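Local coordinates for putative dihydrodipicolinate synthase family protein (PDB 3QFE), which belongs to the dihydrodipicolinate synthase family of TIM-barrel proteins, its precise function not being established, at residues I14-V19 with A39-S44; T20-K25 with T264-A269; A32-Y37 with A67-T72; S44-L49 with T228-Y233; A222-K227 with K305-V310. All coordinates share one frame; numbering follows the deposited sequence. Where two conformers were deposited one is given.

In the fold
All five interactions join parts of a TIM barrel whose eight parallel strands include the neighbours 13-17 and 48-51. Interactions 1 and 3 both use helix 31-42, interactions 4 and 5 both use helix 226-237, and interactions 1 and 4 share Ser44, their centres about 8 Å apart. Interactions 3 and 4 are nested inside the loop closed by interaction 2, whereas interaction 1 closes before interactions 4 and 5 open. The longest span, about 23 Å between the centres of interactions 3 and 5, is bridged by Tyr37 and Asn223. Interactions 2 and 5 bring the later helices 262-271 and 297-317 onto the loops following the first and last strands.

Interaction 1 (I14-V19 with A39-S44); sequences IWCPAV and AYLARS
Leu41 is the residue of helix 31-42 that meets segment 14-19, and a single methyl, CD1, makes both contacts, with Cys16 and Ala18. Along 39-44, Tyr40 comes before it, and its backbone oxygen is put to use a turn later. Leu41 follows, its CA 7.9 Å from that of Cys16, the nearest pair of CA atoms. With CG anti to the carbonyl carbon (chi1 -63°) and the chain extended beyond it, Leu41 holds CD1 out toward the strand. There CD1 lies 3.8 Å from Cys16 SG and 4.2 Å from Ala18 CB, spanning two residues whose CB atoms both point toward the helix. Cys16 carries its sulfur anti to the backbone N (chi1 175°), so that SG is the atom offered to the leucine. Beyond Leu41 the helix runs out: Arg43 is the first residue to leave helical geometry, and Ser44 N still bonds Leu41 O at 3.1 Å. Ser44 OG then returns to a carbonyl of the last helical turn, donating to Tyr40 O at 2.8 Å with the donor tilted 33° from the carbonyl plane. Leu49 of the adjacent strand 48-51 and Pro226 of helix 226-237 also touch Leu41. This is the packing of the first helix of a TIM barrel against the outer side of the first strand, joined to the second strand by the turn after Arg43. The chemistry is wholly apolar, sulfur and methyls in a buried layer, which implies that the two segments meet through van der Waals contact, without a directional bond.

Interaction 2 (T20-K25 with T264-A269); sequences TFFDSK and TTKYAA
Lys266 runs its side chain past the ring of Phe22, crossing it at about a right angle, and ends on the backbone of Thr20. Its ammonium nitrogen NZ donates to Thr20 O at 2.7 Å, nearly in line with the carbonyl (C=O...N angle 164°). The same NZ lies 3.6 Å from Phe22 CE2, reaching the ring obliquely. A bend at chi3 (76°) in an otherwise extended chain carries NZ from the helix flank to this oxygen. Two further partners hold the buried ammonium group: Glu57 OE1 in a salt bridge and Arg287 O in a hydrogen bond. The carboxylate probably balances the lysine charge and favours its protonated form, and the three acceptors together fix where NZ sits. Thr20 contributes its carbonyl here, while its hydroxyl OG1 bonds Ala56 O. The lysine thus fastens the chain that leaves strand 13-17 of the TIM barrel to helix 262-271, more than two hundred residues later in sequence. Around the contact, Gln34 of helix 31-42 touches Thr20, Leu29 of strand 28-29 packs on Thr20 and Phe22, and the far flank of helix 262-271 leans on helix 297-317 through Ala268 and Val303.

Interaction 3 (A32-Y37 with A67-T72); sequences ASQERY and AQLIAT
Thr72 and Leu69 of helix 63-77 meet Glu35 and Gln34 of helix 31-42 through methyl groups. Thr72 CG2 lies 3.9 Å from both the backbone N and CB of Glu35, so the methyl rests against the helix backbone itself. Beside it, Leu69 CD2 touches Gln34 CG at 3.8 Å, the two side chains crossing at about a right angle. The CA atoms of Glu35 and Thr72 approach to 5.9 Å, while the local helix axes pass 10.2 Å apart at a crossing angle of -42°. These are the first two barrel helices of a TIM barrel, consecutive around the outside and connected through strand 48-51. The threonine methyl faces its partner because CG2 stands anti to the backbone N and OG1 turns back to its own helix. There OG1 donates to Gln68 O at 2.8 Å, above the carbonyl plane, which holds the side-chain rotation; the ordinary helix bond from Thr72 N reaches the same oxygen from the opposite face. Gln34 is bent at chi2 (73°), and its amide is held by OE1 accepting from Phe21 N and NE2 donating to Val19 O. Further out, Leu31 packs on Leu69 and Thr72, and Lys75 makes a long, weak ion pair with Glu35.

Interaction 4 (S44-L49 with T228-Y233); sequences SGLTGL and TVSKIY
Ser230 carries OG anti to its carbonyl carbon (chi1 -58°), and Leu46 places CG in the same sense (chi1 -59°), which brings hydroxyl and leucine methyl together. The site belongs to a TIM barrel: residues 44-47 form the turn from helix 31-42 into strand 48-51, and helix 226-237 follows the last strand of the barrel. Ser230 CB points at this turn, where the CA atoms of Gly45 and Ser230 are 5.6 Å apart. OG makes a close polar contact with Gly45 O at 3.1 Å and a weak hydrogen bond with Ser44 O at 3.3 Å. The firm partner of the hydroxyl is Pro226 O, one turn back in its own helix, so OG lies among three carbonyl oxygens. Gly45 adopts positive phi (93°), a conformation suited to glycine. Behind the turn, Leu46 packs on Cys16 of strand 13-17, and Thr47 OG1 bonds the backbone N of Ile14, tying the turn to the first strand. Ser44 CB packs on Pro226 at the start of the helix. Leu46 CD2 rests 3.7 Å from Ser230 OG.

Interaction 5 (A222-K227 with K305-V310); sequences ANVFPK and KVMAEV
Residues 222-225 lead into helix 226-237, with Phe225 at its N-cap position, and approach a kinked part of helix 297-317, the CA atoms of Phe225 and Val310 lying 7.7 Å apart. The Phe225 ring extends toward that helix, its CG anti to the carbonyl carbon (chi1 -58°), and meets two residues one turn apart. Val310 sets CG1 over one face of the ring, 3.4 Å from Phe225 CD2, a tight fit of methyl on aromatic carbon. Met307 comes obliquely beside the neighbouring carbon: its SD is 4.1 Å from Phe225 CE2 and 5.2 Å from the ring centroid, 68° off the normal, a Met-aromatic contact. The extended methionine chain carries the sulfur on to Val224, whose CG1 also lies 4.1 Å from SD, the two side chains crossing at about a right angle. Val224 CG1 itself sits above one face of the Phe225 ring, near the rim. Phe272 packs on Val224 and Met307 and meets the Phe225 ring with planes at about 45°. The contact packs the start of helix 226-237, after the last TIM-barrel strand, against the C-terminal helix, with Ala254 of helix 241-254 touching Val310 and Ala268 of helix 262-271 touching Met307.

Interaction 1 (I14-V19 with A39-S44)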
# COMPACT_ATOMS: atom_id res chain seq x y z
N ILE A 14 -6.46 -7.61 2.39
CA ILE A 14 -6.37 -6.18 2.57
C ILE A 14 -4.98 -5.81 3.04
O ILE A 14 -4.53 -6.29 4.09
CB ILE A 14 -7.37 -5.67 3.63
CG1 ILE A 14 -8.80 -5.94 3.18
CG2 ILE A 14 -7.24 -4.17 3.82
CD1 ILE A 14 -9.20 -5.15 1.91
N TRP A 15 -4.33 -4.95 2.27
CA TRP A 15 -2.98 -4.51 2.54
C TRP A 15 -2.98 -3.02 2.83
O TRP A 15 -3.76 -2.28 2.24
CB TRP A 15 -2.09 -4.76 1.32
CG TRP A 15 -1.90 -6.21 1.03
CD1 TRP A 15 -2.85 -7.12 0.62
CD2 TRP A 15 -0.66 -6.94 1.10
NE1 TRP A 15 -2.29 -8.36 0.46
CE2 TRP A 15 -0.95 -8.28 0.73
CE3 TRP A 15 0.65 -6.59 1.41
CZ2 TRP A 15 0.03 -9.26 0.70
CZ3 TRP A 15 1.63 -7.56 1.38
CH2 TRP A 15 1.31 -8.89 1.02
N CYS A 16 -2.12 -2.59 3.75
CA CYS A 16 -1.99 -1.16 4.06
C CYS A 16 -0.64 -0.58 3.63
O CYS A 16 0.41 -1.10 4.03
CB CYS A 16 -2.22 -0.87 5.54
SG CYS A 16 -1.90 0.88 5.94
N PRO A 17 -0.66 0.52 2.84
CA PRO A 17 0.56 1.25 2.52
C PRO A 17 0.83 2.30 3.62
O PRO A 17 0.25 3.40 3.62
CB PRO A 17 0.23 1.90 1.17
CG PRO A 17 -1.26 2.16 1.25
CD PRO A 17 -1.84 1.11 2.17
N ALA A 18 1.71 1.92 4.56
CA ALA A 18 1.91 2.64 5.81
C ALA A 18 2.51 4.03 5.62
O ALA A 18 3.38 4.23 4.77
CB ALA A 18 2.78 1.82 6.75
N VAL A 19 2.03 5.00 6.40
CA VAL A 19 2.62 6.34 6.39
C VAL A 19 3.96 6.33 7.13
O VAL A 19 4.29 5.36 7.80
CB VAL A 19 1.65 7.40 6.99
CG1 VAL A 19 0.46 7.60 6.06
CG2 VAL A 19 1.19 7.01 8.38
N ALA A 39 3.43 -2.27 13.95
CA ALA A 39 3.02 -3.41 14.74
C ALA A 39 1.51 -3.32 15.01
O ALA A 39 0.78 -4.31 14.84
CB ALA A 39 3.80 -3.48 16.02
N TYR A 40 1.04 -2.14 15.36
CA TYR A 40 -0.39 -1.94 15.57
C TYR A 40 -1.19 -2.30 14.31
O TYR A 40 -2.22 -3.00 14.38
CB TYR A 40 -0.68 -0.51 15.98
CG TYR A 40 -2.14 -0.30 16.27
CD1 TYR A 40 -2.68 -0.66 17.51
CD2 TYR A 40 -3.00 0.22 15.30
CE1 TYR A 40 -4.01 -0.49 17.78
CE2 TYR A 40 -4.35 0.38 15.56
CZ TYR A 40 -4.85 0.03 16.79
OH TYR A 40 -6.18 0.19 17.06
N LEU A 41 -0.74 -1.81 13.15
CA LEU A 41 -1.46 -2.11 11.89
C LEU A 41 -1.47 -3.61 11.59
O LEU A 41 -2.51 -4.15 11.18
CB LEU A 41 -0.86 -1.35 10.70
CG LEU A 41 -0.90 0.18 10.68
CD1 LEU A 41 -0.25 0.64 9.39
CD2 LEU A 41 -2.31 0.72 10.79
N ALA A 42 -0.36 -4.28 11.80
CA ALA A 42 -0.31 -5.71 11.47
C ALA A 42 -1.17 -6.55 12.38
O ALA A 42 -1.57 -7.66 12.01
CB ALA A 42 1.12 -6.24 11.45
N ARG A 43 -1.48 -6.01 13.55
CA ARG A 43 -2.32 -6.69 14.53
C ARG A 43 -3.83 -6.31 14.42
O ARG A 43 -4.67 -6.66 15.28
CB ARG A 43 -1.75 -6.42 15.94
CG ARG A 43 -0.38 -7.12 16.16
CD ARG A 43 -0.56 -8.59 16.61
NE ARG A 43 -1.56 -8.65 17.67
CZ ARG A 43 -1.33 -8.26 18.93
NH1 ARG A 43 -0.11 -7.86 19.32
NH2 ARG A 43 -2.33 -8.27 19.80
N SER A 44 -4.18 -5.61 13.33
CA SER A 44 -5.56 -5.17 13.16
C SER A 44 -6.29 -5.87 12.02
O SER A 44 -7.20 -5.29 11.43
CB SER A 44 -5.63 -3.66 12.95
OG SER A 44 -4.97 -2.97 13.97

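Interaction 2 (T20-K25 with T264-A269)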
# COMPACT_ATOMS: atom_id res chain seq x y z
N THR A 20 4.72 7.43 7.02
CA THR A 20 6.04 7.56 7.64
C THR A 20 6.11 8.67 8.69
O THR A 20 5.68 9.80 8.44
CB THR A 20 7.10 7.79 6.56
OG1 THR A 20 7.09 6.68 5.67
CG2 THR A 20 8.52 7.96 7.17
N PHE A 21 6.71 8.34 9.83
CA PHE A 21 6.91 9.25 10.95
C PHE A 21 8.25 9.98 10.84
O PHE A 21 9.27 9.34 10.59
CB PHE A 21 6.89 8.44 12.27
CG PHE A 21 5.51 7.99 12.70
CD1 PHE A 21 4.77 8.72 13.63
CD2 PHE A 21 4.93 6.85 12.16
CE1 PHE A 21 3.47 8.30 14.03
CE2 PHE A 21 3.64 6.45 12.54
CZ PHE A 21 2.92 7.18 13.50
N PHE A 22 8.26 11.30 11.07
CA PHE A 22 9.49 12.10 11.06
C PHE A 22 9.60 12.89 12.34
O PHE A 22 8.64 13.58 12.75
CB PHE A 22 9.52 13.11 9.89
CG PHE A 22 9.47 12.48 8.53
CD1 PHE A 22 10.58 11.77 8.03
CD2 PHE A 22 8.34 12.60 7.73
CE1 PHE A 22 10.56 11.20 6.78
CE2 PHE A 22 8.31 12.03 6.47
CZ PHE A 22 9.42 11.31 6.00
N ASP A 23 10.79 12.84 12.95
CA ASP A 23 11.09 13.78 14.02
C ASP A 23 11.28 15.16 13.37
O ASP A 23 12.24 15.37 12.62
CB ASP A 23 12.35 13.35 14.78
CG ASP A 23 12.72 14.33 15.88
OD1 ASP A 23 11.97 14.46 16.86
OD2 ASP A 23 13.78 14.98 15.79
N SER A 24 10.38 16.09 13.64
CA SER A 24 10.43 17.36 12.92
C SER A 24 11.61 18.27 13.29
O SER A 24 12.11 19.00 12.44
CB SER A 24 9.10 18.11 13.02
OG SER A 24 8.82 18.44 14.38
N LYS A 25 12.08 18.20 14.54
CA LYS A 25 13.22 19.03 14.97
C LYS A 25 14.52 18.70 14.22
O LYS A 25 15.32 19.59 13.95
CB LYS A 25 13.44 18.91 16.48
N THR A 264 -3.24 14.94 4.18
CA THR A 264 -4.51 14.71 4.83
C THR A 264 -4.56 13.29 5.42
O THR A 264 -4.98 13.10 6.56
CB THR A 264 -5.70 14.96 3.87
OG1 THR A 264 -5.70 16.33 3.47
CG2 THR A 264 -7.02 14.71 4.56
N THR A 265 -4.11 12.32 4.64
CA THR A 265 -4.02 10.94 5.09
C THR A 265 -3.13 10.80 6.34
O THR A 265 -3.56 10.22 7.33
CB THR A 265 -3.54 9.99 3.97
OG1 THR A 265 -4.54 9.95 2.95
CG2 THR A 265 -3.31 8.54 4.50
N LYS A 266 -1.92 11.36 6.29
CA LYS A 266 -1.03 11.38 7.47
C LYS A 266 -1.70 11.96 8.71
O LYS A 266 -1.55 11.41 9.81
CB LYS A 266 0.28 12.13 7.20
CG LYS A 266 1.14 11.51 6.11
CD LYS A 266 2.54 12.14 6.07
CE LYS A 266 3.36 11.59 7.21
NZ LYS A 266 4.78 12.00 7.18
N TYR A 267 -2.45 13.04 8.54
CA TYR A 267 -3.11 13.71 9.66
C TYR A 267 -4.25 12.85 10.23
O TYR A 267 -4.47 12.79 11.45
CB TYR A 267 -3.61 15.11 9.27
CG TYR A 267 -4.43 15.74 10.36
CD1 TYR A 267 -3.83 16.33 11.48
CD2 TYR A 267 -5.83 15.69 10.32
CE1 TYR A 267 -4.59 16.87 12.51
CE2 TYR A 267 -6.59 16.22 11.36
CZ TYR A 267 -5.97 16.81 12.44
OH TYR A 267 -6.73 17.34 13.47
N ALA A 268 -4.97 12.16 9.35
CA ALA A 268 -6.05 11.28 9.80
C ALA A 268 -5.45 10.13 10.62
O ALA A 268 -5.94 9.80 11.68
CB ALA A 268 -6.87 10.77 8.62
N ALA A 269 -4.37 9.55 10.12
CA ALA A 269 -3.67 8.50 10.85
C ALA A 269 -3.18 9.04 12.19
O ALA A 269 -3.28 8.35 13.21
CB ALA A 269 -2.51 7.98 10.04

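Interaction 3 (A32-Y37 with A67-T72)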
# COMPACT_ATOMS: atom_id res chain seq x y z
N ALA A 32 11.27 4.47 16.56
CA ALA A 32 10.55 3.97 17.73
C ALA A 32 9.04 4.11 17.51
O ALA A 32 8.28 3.15 17.70
CB ALA A 32 11.02 4.66 19.04
N SER A 33 8.58 5.29 17.10
CA SER A 33 7.17 5.43 16.79
C SER A 33 6.75 4.56 15.61
O SER A 33 5.71 3.90 15.65
CB SER A 33 6.80 6.89 16.58
OG SER A 33 7.22 7.63 17.71
N GLN A 34 7.57 4.55 14.56
CA GLN A 34 7.29 3.77 13.37
C GLN A 34 7.08 2.29 13.68
O GLN A 34 6.19 1.66 13.11
CB GLN A 34 8.46 3.90 12.37
CG GLN A 34 8.09 3.44 10.98
CD GLN A 34 7.16 4.42 10.28
OE1 GLN A 34 7.54 5.55 9.99
NE2 GLN A 34 5.96 3.99 10.03
N GLU A 35 7.92 1.73 14.54
CA GLU A 35 7.77 0.33 14.91
C GLU A 35 6.42 0.06 15.64
O GLU A 35 5.74 -0.92 15.32
CB GLU A 35 8.94 -0.15 15.76
CG GLU A 35 9.07 -1.67 15.78
CD GLU A 35 10.01 -2.18 16.85
OE1 GLU A 35 10.80 -1.36 17.35
OE2 GLU A 35 9.99 -3.39 17.19
N ARG A 36 6.07 0.93 16.59
CA ARG A 36 4.79 0.85 17.30
C ARG A 36 3.64 0.85 16.33
O ARG A 36 2.69 0.07 16.49
CB ARG A 36 4.61 2.02 18.27
CG ARG A 36 5.55 2.00 19.44
CD ARG A 36 5.17 3.01 20.50
NE ARG A 36 6.03 2.84 21.67
CZ ARG A 36 6.02 3.66 22.72
NH1 ARG A 36 6.83 3.43 23.75
NH2 ARG A 36 5.20 4.71 22.74
N TYR A 37 3.73 1.71 15.33
CA TYR A 37 2.64 1.94 14.38
C TYR A 37 2.46 0.77 13.42
O TYR A 37 1.36 0.27 13.26
CB TYR A 37 2.90 3.24 13.61
CG TYR A 37 1.83 3.59 12.60
CD1 TYR A 37 0.56 4.04 13.01
CD2 TYR A 37 2.07 3.47 11.24
CE1 TYR A 37 -0.43 4.37 12.09
CE2 TYR A 37 1.08 3.79 10.31
CZ TYR A 37 -0.17 4.24 10.74
OH TYR A 37 -1.14 4.56 9.81
N ALA A 67 15.88 1.50 3.56
CA ALA A 67 16.28 0.20 4.13
C ALA A 67 15.93 0.08 5.62
O ALA A 67 15.59 -0.99 6.09
CB ALA A 67 17.82 -0.05 3.92
N GLN A 68 16.08 1.18 6.36
CA GLN A 68 15.77 1.17 7.79
C GLN A 68 14.27 0.95 7.98
O GLN A 68 13.86 0.26 8.91
CB GLN A 68 16.22 2.47 8.48
CG GLN A 68 17.70 2.50 8.63
CD GLN A 68 18.26 3.88 8.96
OE1 GLN A 68 17.59 4.92 8.83
NE2 GLN A 68 19.52 3.90 9.40
N LEU A 69 13.46 1.53 7.11
CA LEU A 69 12.03 1.38 7.28
C LEU A 69 11.62 -0.05 7.02
O LEU A 69 10.82 -0.59 7.77
CB LEU A 69 11.27 2.34 6.40
CG LEU A 69 11.29 3.80 6.84
CD1 LEU A 69 10.56 4.59 5.77
CD2 LEU A 69 10.59 3.96 8.21
N ILE A 70 12.20 -0.68 5.99
CA ILE A 70 11.86 -2.06 5.70
C ILE A 70 12.25 -2.93 6.88
O ILE A 70 11.43 -3.71 7.36
CB ILE A 70 12.50 -2.58 4.40
CG1 ILE A 70 12.00 -1.74 3.21
CG2 ILE A 70 12.09 -4.04 4.16
CD1 ILE A 70 12.79 -1.96 1.88
N ALA A 71 13.48 -2.75 7.38
CA ALA A 71 13.98 -3.53 8.52
C ALA A 71 13.11 -3.30 9.78
O ALA A 71 12.83 -4.22 10.55
CB ALA A 71 15.46 -3.14 8.82
N THR A 72 12.68 -2.06 9.96
CA THR A 72 11.82 -1.71 11.08
C THR A 72 10.45 -2.39 10.90
O THR A 72 9.91 -2.96 11.87
CB THR A 72 11.73 -0.16 11.25
OG1 THR A 72 13.03 0.33 11.59
CG2 THR A 72 10.73 0.25 12.33

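Interaction 4 (S44-L49 with T228-Y233)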
# COMPACT_ATOMS: atom_id res chain seq x y z
N SER A 44 -4.18 -5.61 13.33
CA SER A 44 -5.56 -5.17 13.16
C SER A 44 -6.29 -5.87 12.02
O SER A 44 -7.20 -5.29 11.43
CB SER A 44 -5.63 -3.66 12.95
OG SER A 44 -4.97 -2.97 13.97
N GLY A 45 -5.90 -7.08 11.69
CA GLY A 45 -6.64 -7.86 10.71
C GLY A 45 -6.14 -7.70 9.28
O GLY A 45 -6.75 -8.21 8.36
N LEU A 46 -5.03 -7.02 9.07
CA LEU A 46 -4.54 -6.83 7.71
C LEU A 46 -3.88 -8.09 7.18
O LEU A 46 -3.33 -8.89 7.95
CB LEU A 46 -3.55 -5.66 7.62
CG LEU A 46 -4.07 -4.28 8.04
CD1 LEU A 46 -2.93 -3.29 7.99
CD2 LEU A 46 -5.23 -3.82 7.18
N THR A 47 -3.91 -8.26 5.88
CA THR A 47 -3.20 -9.37 5.25
C THR A 47 -1.68 -9.09 5.18
O THR A 47 -0.88 -9.96 5.42
CB THR A 47 -3.78 -9.69 3.86
OG1 THR A 47 -5.16 -10.04 4.00
CG2 THR A 47 -3.00 -10.87 3.19
N GLY A 48 -1.30 -7.87 4.86
CA GLY A 48 0.11 -7.53 4.75
C GLY A 48 0.31 -6.04 4.76
O GLY A 48 -0.65 -5.28 4.69
N LEU A 49 1.58 -5.62 4.85
CA LEU A 49 1.95 -4.21 4.75
C LEU A 49 2.71 -3.91 3.46
O LEU A 49 3.59 -4.68 3.02
CB LEU A 49 2.77 -3.75 5.96
CG LEU A 49 2.10 -3.75 7.35
CD1 LEU A 49 3.07 -3.38 8.44
CD2 LEU A 49 0.91 -2.80 7.40
N THR A 228 -11.80 -1.67 10.65
CA THR A 228 -12.98 -1.45 9.80
C THR A 228 -12.73 -1.95 8.38
O THR A 228 -13.52 -2.73 7.85
CB THR A 228 -13.45 0.01 9.83
OG1 THR A 228 -13.64 0.41 11.18
CG2 THR A 228 -14.77 0.17 9.09
N VAL A 229 -11.63 -1.55 7.77
CA VAL A 229 -11.38 -1.96 6.40
C VAL A 229 -11.24 -3.49 6.33
O VAL A 229 -11.72 -4.10 5.38
CB VAL A 229 -10.14 -1.24 5.76
CG1 VAL A 229 -9.80 -1.86 4.43
CG2 VAL A 229 -10.44 0.20 5.53
N SER A 230 -10.59 -4.10 7.32
CA SER A 230 -10.50 -5.56 7.36
C SER A 230 -11.85 -6.20 7.58
O SER A 230 -12.10 -7.27 7.05
CB SER A 230 -9.57 -6.05 8.46
OG SER A 230 -8.28 -5.51 8.29
N LYS A 231 -12.70 -5.58 8.41
CA LYS A 231 -14.04 -6.14 8.61
C LYS A 231 -14.80 -6.17 7.28
O LYS A 231 -15.45 -7.17 6.98
CB LYS A 231 -14.85 -5.39 9.69
N ILE A 232 -14.68 -5.12 6.48
CA ILE A 232 -15.36 -5.09 5.19
C ILE A 232 -14.96 -6.29 4.35
O ILE A 232 -15.82 -7.05 3.89
CB ILE A 232 -15.13 -3.77 4.43
CG1 ILE A 232 -15.80 -2.63 5.18
CG2 ILE A 232 -15.69 -3.86 3.02
CD1 ILE A 232 -15.36 -1.26 4.71
N TYR A 233 -13.66 -6.49 4.17
CA TYR A 233 -13.15 -7.67 3.48
C TYR A 233 -13.70 -8.96 4.10
O TYR A 233 -14.22 -9.81 3.37
CB TYR A 233 -11.62 -7.69 3.46
CG TYR A 233 -11.04 -8.77 2.57
CD1 TYR A 233 -10.86 -8.55 1.19
CD2 TYR A 233 -10.66 -10.01 3.10
CE1 TYR A 233 -10.32 -9.55 0.37
CE2 TYR A 233 -10.13 -11.01 2.29
CZ TYR A 233 -9.96 -10.78 0.93
OH TYR A 233 -9.44 -11.79 0.14

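Interaction 5 (A222-K227 with K305-V310)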
# COMPACT_ATOMS: atom_id res chain seq x y z
N ALA A 222 -6.74 2.22 5.15
CA ALA A 222 -6.49 1.20 6.16
C ALA A 222 -5.42 1.71 7.13
O ALA A 222 -5.26 1.15 8.19
CB ALA A 222 -6.04 -0.10 5.52
N ASN A 223 -4.71 2.77 6.76
CA ASN A 223 -3.85 3.51 7.71
C ASN A 223 -4.68 4.08 8.84
O ASN A 223 -4.21 4.14 9.99
CB ASN A 223 -3.15 4.70 7.05
CG ASN A 223 -1.84 4.33 6.39
OD1 ASN A 223 -0.86 4.03 7.06
ND2 ASN A 223 -1.81 4.40 5.06
N VAL A 224 -5.89 4.52 8.52
CA VAL A 224 -6.69 5.28 9.46
C VAL A 224 -7.57 4.38 10.33
O VAL A 224 -7.56 4.49 11.55
CB VAL A 224 -7.54 6.31 8.73
CG1 VAL A 224 -8.16 7.27 9.74
CG2 VAL A 224 -6.66 7.07 7.74
N PHE A 225 -8.32 3.48 9.68
CA PHE A 225 -9.22 2.55 10.37
C PHE A 225 -8.99 1.12 9.89
O PHE A 225 -9.79 0.56 9.16
CB PHE A 225 -10.66 3.01 10.15
CG PHE A 225 -10.92 4.41 10.64
CD1 PHE A 225 -10.78 4.74 11.97
CD2 PHE A 225 -11.31 5.40 9.76
CE1 PHE A 225 -11.01 6.04 12.41
CE2 PHE A 225 -11.57 6.69 10.20
CZ PHE A 225 -11.41 7.01 11.51
N PRO A 226 -7.87 0.51 10.30
CA PRO A 226 -7.55 -0.78 9.71
C PRO A 226 -8.54 -1.90 10.05
O PRO A 226 -8.79 -2.77 9.20
CB PRO A 226 -6.14 -1.08 10.26
CG PRO A 226 -6.02 -0.24 11.50
CD PRO A 226 -6.80 1.00 11.19
N LYS A 227 -9.09 -1.90 11.27
CA LYS A 227 -10.03 -2.96 11.68
C LYS A 227 -11.29 -2.89 10.84
O LYS A 227 -11.80 -3.92 10.36
CB LYS A 227 -10.41 -2.83 13.17
CG LYS A 227 -9.80 -3.88 14.08
CD LYS A 227 -9.96 -5.31 13.52
CE LYS A 227 -10.35 -6.28 14.60
NZ LYS A 227 -10.34 -7.66 14.08
N LYS A 305 -14.77 15.90 11.35
CA LYS A 305 -16.22 15.82 11.18
C LYS A 305 -16.61 14.60 10.35
O LYS A 305 -17.44 13.79 10.79
CB LYS A 305 -16.78 17.10 10.53
N VAL A 306 -15.99 14.46 9.19
CA VAL A 306 -16.36 13.46 8.20
C VAL A 306 -15.99 12.03 8.59
O VAL A 306 -16.58 11.08 8.08
CB VAL A 306 -15.76 13.83 6.82
CG1 VAL A 306 -15.47 12.60 5.94
CG2 VAL A 306 -16.66 14.84 6.12
N MET A 307 -15.02 11.87 9.48
CA MET A 307 -14.57 10.54 9.87
C MET A 307 -15.09 10.07 11.25
O MET A 307 -14.83 8.93 11.64
CB MET A 307 -13.04 10.47 9.83
CG MET A 307 -12.45 10.60 8.46
SD MET A 307 -10.67 10.25 8.49
CE MET A 307 -10.23 10.66 6.81
N ALA A 308 -15.81 10.94 11.96
CA ALA A 308 -16.27 10.68 13.33
C ALA A 308 -17.11 9.42 13.48
O ALA A 308 -16.98 8.70 14.50
CB ALA A 308 -17.04 11.87 13.89
N GLU A 309 -17.97 9.16 12.49
CA GLU A 309 -18.86 8.00 12.53
C GLU A 309 -18.08 6.69 12.41
O GLU A 309 -18.30 5.76 13.17
CB GLU A 309 -19.96 8.07 11.47
CG GLU A 309 -20.87 6.83 11.48
CD GLU A 309 -22.00 6.86 10.43
OE1 GLU A 309 -23.15 6.50 10.78
OE2 GLU A 309 -21.74 7.20 9.25
N VAL A 310 -17.18 6.62 11.43
CA VAL A 310 -16.33 5.44 11.24
C VAL A 310 -15.35 5.25 12.41
O VAL A 310 -15.05 4.13 12.78
CB VAL A 310 -15.64 5.49 9.85
CG1 VAL A 310 -14.58 4.40 9.73
CG2 VAL A 310 -16.69 5.31 8.76